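Local structure of F-actin-capping protein subunit alpha (Dictyostelium discoideum, 4AKR) at residues G72-N77 and K85-Y90. The protein binds the fast-growing barbed ends of actin filaments independently of calcium and blocks subunit exchange there, without severing the filaments. Residues are numbered along the deposited sequence; the frame is centred on the assembly and turned at random.
Sequences GEISNN and KQVITY
Asn77 and Tyr90 grip each other through two hydrogen bonds, and this is the tight end of the contact. The backbone N of Tyr90 donates to Asn77 O over 2.8 Å, approaching from a position tilted 27° out of the carbonyl plane. In return, Asn77 ND2 reaches Tyr90 O over 3.2 Å; the acceptor lies close to the plane of the side-chain amide, and the donor sits nearly in line with the carbonyl, at a C=O...N angle of 163°. Asparagine suits this turn because its short side chain can extend the pairing begun by its own backbone: with CG beside the backbone N and opposite the carbonyl carbon (chi1 -55°), ND2 is brought to Tyr90 O while the main-chain O serves Tyr90 N. The same Asn77 O also receives a CA-H...O contact from Thr89 CA, at 3.2 Å. The phenol of Tyr90 leads away from this junction to touch Asn52 of helix 44-55 and meets His92 edge-to-face.

Toward Ile74 the two segments stand farther apart, 8.5 Å between the CA atoms of Ile74 and Val87, with strand 78-81 between them in this antiparallel meander. Here contact is made by methyl groups alone. Ile74 CD1 comes within 3.9 Å of Val87 CG2, the two side chains crossing at about a right angle. Beta-branched Val87 suits extended strand backbone and, being apolar, its buried site; the extra carbon of Ile74 carries CD1 over to it. Ile74 itself is exposed, at a classic beta bulge where it and Ser75 face Glu78, making this the loose, solvent side. The chemistry therefore implies a directional polar clasp at Asn77, which probably helps to set the turn from which the chain enters strand 78-81, and a less specific apolar touch across that strand.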
ATOM      1  N   GLY A  72      -8.809  21.163  15.568  1.00 23.99           N
ATOM      2  CA  GLY A  72      -8.707  22.610  15.531  1.00 23.97           C
ATOM      3  C   GLY A  72      -9.812  23.217  14.685  1.00 25.83           C
ATOM      4  O   GLY A  72      -9.874  24.435  14.496  1.00 25.91           O
ATOM      5  N   GLU A  73     -10.686  22.358  14.169  1.00 24.57           N
ATOM      6  CA  GLU A  73     -11.794  22.788  13.325  1.00 25.57           C
ATOM      7  C   GLU A  73     -12.860  23.552  14.120  1.00 25.29           C
ATOM      8  O   GLU A  73     -13.444  23.022  15.055  1.00 23.45           O
ATOM      9  CB  GLU A  73     -12.413  21.559  12.640  1.00 26.41           C
ATOM     10  CG  GLU A  73     -13.486  21.872  11.614  1.00 28.32           C
ATOM     11  CD  GLU A  73     -13.831  20.665  10.749  1.00 29.74           C
ATOM     12  OE1 GLU A  73     -12.946  20.191  10.013  1.00 30.94           O
ATOM     13  OE2 GLU A  73     -14.983  20.192  10.801  1.00 29.86           O
ATOM     14  N   ILE A  74     -13.096  24.805  13.746  1.00 26.25           N
ATOM     15  CA  ILE A  74     -14.093  25.635  14.419  1.00 27.52           C
ATOM     16  C   ILE A  74     -15.357  25.620  13.572  1.00 27.83           C
ATOM     17  O   ILE A  74     -16.475  25.559  14.080  1.00 27.43           O
ATOM     18  CB  ILE A  74     -13.614  27.095  14.548  1.00 27.87           C
ATOM     19  CG1 ILE A  74     -12.286  27.148  15.306  1.00 28.08           C
ATOM     20  CG2 ILE A  74     -14.663  27.916  15.273  1.00 27.67           C
ATOM     21  CD1 ILE A  74     -11.648  28.525  15.335  1.00 27.70           C
ATOM     22  N   SER A  75     -15.143  25.682  12.265  1.00 29.11           N
ATOM     23  CA  SER A  75     -16.199  25.669  11.266  1.00 29.23           C
ATOM     24  C   SER A  75     -15.714  24.733  10.165  1.00 29.47           C
ATOM     25  O   SER A  75     -14.580  24.247  10.217  1.00 29.66           O
ATOM     26  CB  SER A  75     -16.397  27.076  10.706  1.00 29.98           C
ATOM     27  OG  SER A  75     -17.023  27.051   9.438  1.00 33.44           O
ATOM     28  N   ASN A  76     -16.557  24.488   9.170  1.00 29.09           N
ATOM     29  CA  ASN A  76     -16.196  23.603   8.068  1.00 29.94           C
ATOM     30  C   ASN A  76     -14.962  24.102   7.306  1.00 29.50           C
ATOM     31  O   ASN A  76     -14.284  23.330   6.619  1.00 27.98           O
ATOM     32  CB  ASN A  76     -17.383  23.470   7.114  1.00 32.55           C
ATOM     33  CG  ASN A  76     -17.324  22.210   6.277  1.00 35.76           C
ATOM     34  OD1 ASN A  76     -16.482  22.074   5.382  1.00 37.91           O
ATOM     35  ND2 ASN A  76     -18.219  21.271   6.568  1.00 37.08           N
ATOM     36  N   ASN A  77     -14.668  25.391   7.430  1.00 28.30           N
ATOM     37  CA  ASN A  77     -13.520  25.968   6.745  1.00 29.00           C
ATOM     38  C   ASN A  77     -12.677  26.864   7.641  1.00 28.05           C
ATOM     39  O   ASN A  77     -11.900  27.688   7.153  1.00 28.86           O
ATOM     40  CB  ASN A  77     -13.988  26.764   5.530  1.00 30.74           C
ATOM     41  CG  ASN A  77     -14.830  25.934   4.598  1.00 34.56           C
ATOM     42  OD1 ASN A  77     -15.951  25.545   4.941  1.00 36.25           O
ATOM     43  ND2 ASN A  77     -14.293  25.633   3.417  1.00 34.62           N
ATOM     44  N   LYS A  85      -2.330  32.581  18.098  1.00 20.27           N
ATOM     45  CA  LYS A  85      -3.601  33.220  18.413  1.00 20.09           C
ATOM     46  C   LYS A  85      -4.342  33.676  17.168  1.00 21.18           C
ATOM     47  O   LYS A  85      -4.662  34.860  17.026  1.00 22.44           O
ATOM     48  CB  LYS A  85      -3.375  34.424  19.328  1.00 20.73           C
ATOM     49  CG  LYS A  85      -2.829  34.071  20.705  1.00 20.80           C
ATOM     50  CD  LYS A  85      -2.924  35.262  21.642  1.00 20.49           C
ATOM     51  CE  LYS A  85      -1.834  36.277  21.388  1.00 21.01           C
ATOM     52  NZ  LYS A  85      -0.561  35.811  22.007  1.00 24.48           N
ATOM     53  N   GLN A  86      -4.619  32.745  16.263  1.00 19.37           N
ATOM     54  CA  GLN A  86      -5.321  33.098  15.042  1.00 19.08           C
ATOM     55  C   GLN A  86      -6.283  32.027  14.550  1.00 19.61           C
ATOM     56  O   GLN A  86      -6.252  30.878  14.988  1.00 18.92           O
ATOM     57  CB  GLN A  86      -4.318  33.438  13.929  1.00 18.64           C
ATOM     58  CG  GLN A  86      -3.407  32.298  13.504  1.00 20.78           C
ATOM     59  CD  GLN A  86      -2.415  32.719  12.423  1.00 23.73           C
ATOM     60  OE1 GLN A  86      -1.567  31.935  11.998  1.00 24.16           O
ATOM     61  NE2 GLN A  86      -2.523  33.961  11.977  1.00 23.38           N
ATOM     62  N   VAL A  87      -7.149  32.437  13.635  1.00 21.21           N
ATOM     63  CA  VAL A  87      -8.137  31.560  13.035  1.00 21.00           C
ATOM     64  C   VAL A  87      -7.826  31.558  11.554  1.00 22.37           C
ATOM     65  O   VAL A  87      -7.778  32.616  10.909  1.00 21.28           O
ATOM     66  CB  VAL A  87      -9.565  32.078  13.249  1.00 18.87           C
ATOM     67  CG1 VAL A  87     -10.534  31.282  12.396  1.00 20.87           C
ATOM     68  CG2 VAL A  87      -9.938  31.955  14.715  1.00 19.97           C
ATOM     69  N   ILE A  88      -7.599  30.363  11.024  1.00 21.89           N
ATOM     70  CA  ILE A  88      -7.262  30.210   9.618  1.00 20.67           C
ATOM     71  C   ILE A  88      -8.451  29.721   8.807  1.00 20.54           C
ATOM     72  O   ILE A  88      -9.073  28.711   9.150  1.00 20.13           O
ATOM     73  CB  ILE A  88      -6.108  29.207   9.459  1.00 19.48           C
ATOM     74  CG1 ILE A  88      -4.898  29.694  10.254  1.00 18.62           C
ATOM     75  CG2 ILE A  88      -5.756  29.041   8.003  1.00 19.13           C
ATOM     76  CD1 ILE A  88      -3.777  28.672  10.359  1.00 19.89           C
ATOM     77  N   THR A  89      -8.781  30.460   7.753  1.00 19.82           N
ATOM     78  CA  THR A  89      -9.862  30.075   6.856  1.00 20.05           C
ATOM     79  C   THR A  89      -9.150  29.292   5.756  1.00 19.48           C
ATOM     80  O   THR A  89      -8.115  29.737   5.237  1.00 18.77           O
ATOM     81  CB  THR A  89     -10.588  31.312   6.272  1.00 21.40           C
ATOM     82  OG1 THR A  89     -11.095  32.108   7.352  1.00 22.45           O
ATOM     83  CG2 THR A  89     -11.765  30.882   5.386  1.00 20.35           C
ATOM     84  N   TYR A  90      -9.711  28.137   5.404  1.00 17.92           N
ATOM     85  CA  TYR A  90      -9.103  27.238   4.422  1.00 19.63           C
ATOM     86  C   TYR A  90     -10.051  26.719   3.335  1.00 19.38           C
ATOM     87  O   TYR A  90     -11.189  26.359   3.616  1.00 20.33           O
ATOM     88  CB  TYR A  90      -8.515  26.045   5.188  1.00 18.44           C
ATOM     89  CG  TYR A  90      -7.701  25.062   4.383  1.00 18.68           C
ATOM     90  CD1 TYR A  90      -6.426  25.396   3.924  1.00 18.96           C
ATOM     91  CD2 TYR A  90      -8.160  23.766   4.167  1.00 17.67           C
ATOM     92  CE1 TYR A  90      -5.623  24.463   3.289  1.00 18.95           C
ATOM     93  CE2 TYR A  90      -7.364  22.822   3.533  1.00 19.65           C
ATOM     94  CZ  TYR A  90      -6.095  23.177   3.101  1.00 19.53           C
ATOM     95  OH  TYR A  90      -5.289  22.242   2.503  1.00 21.05           O
TER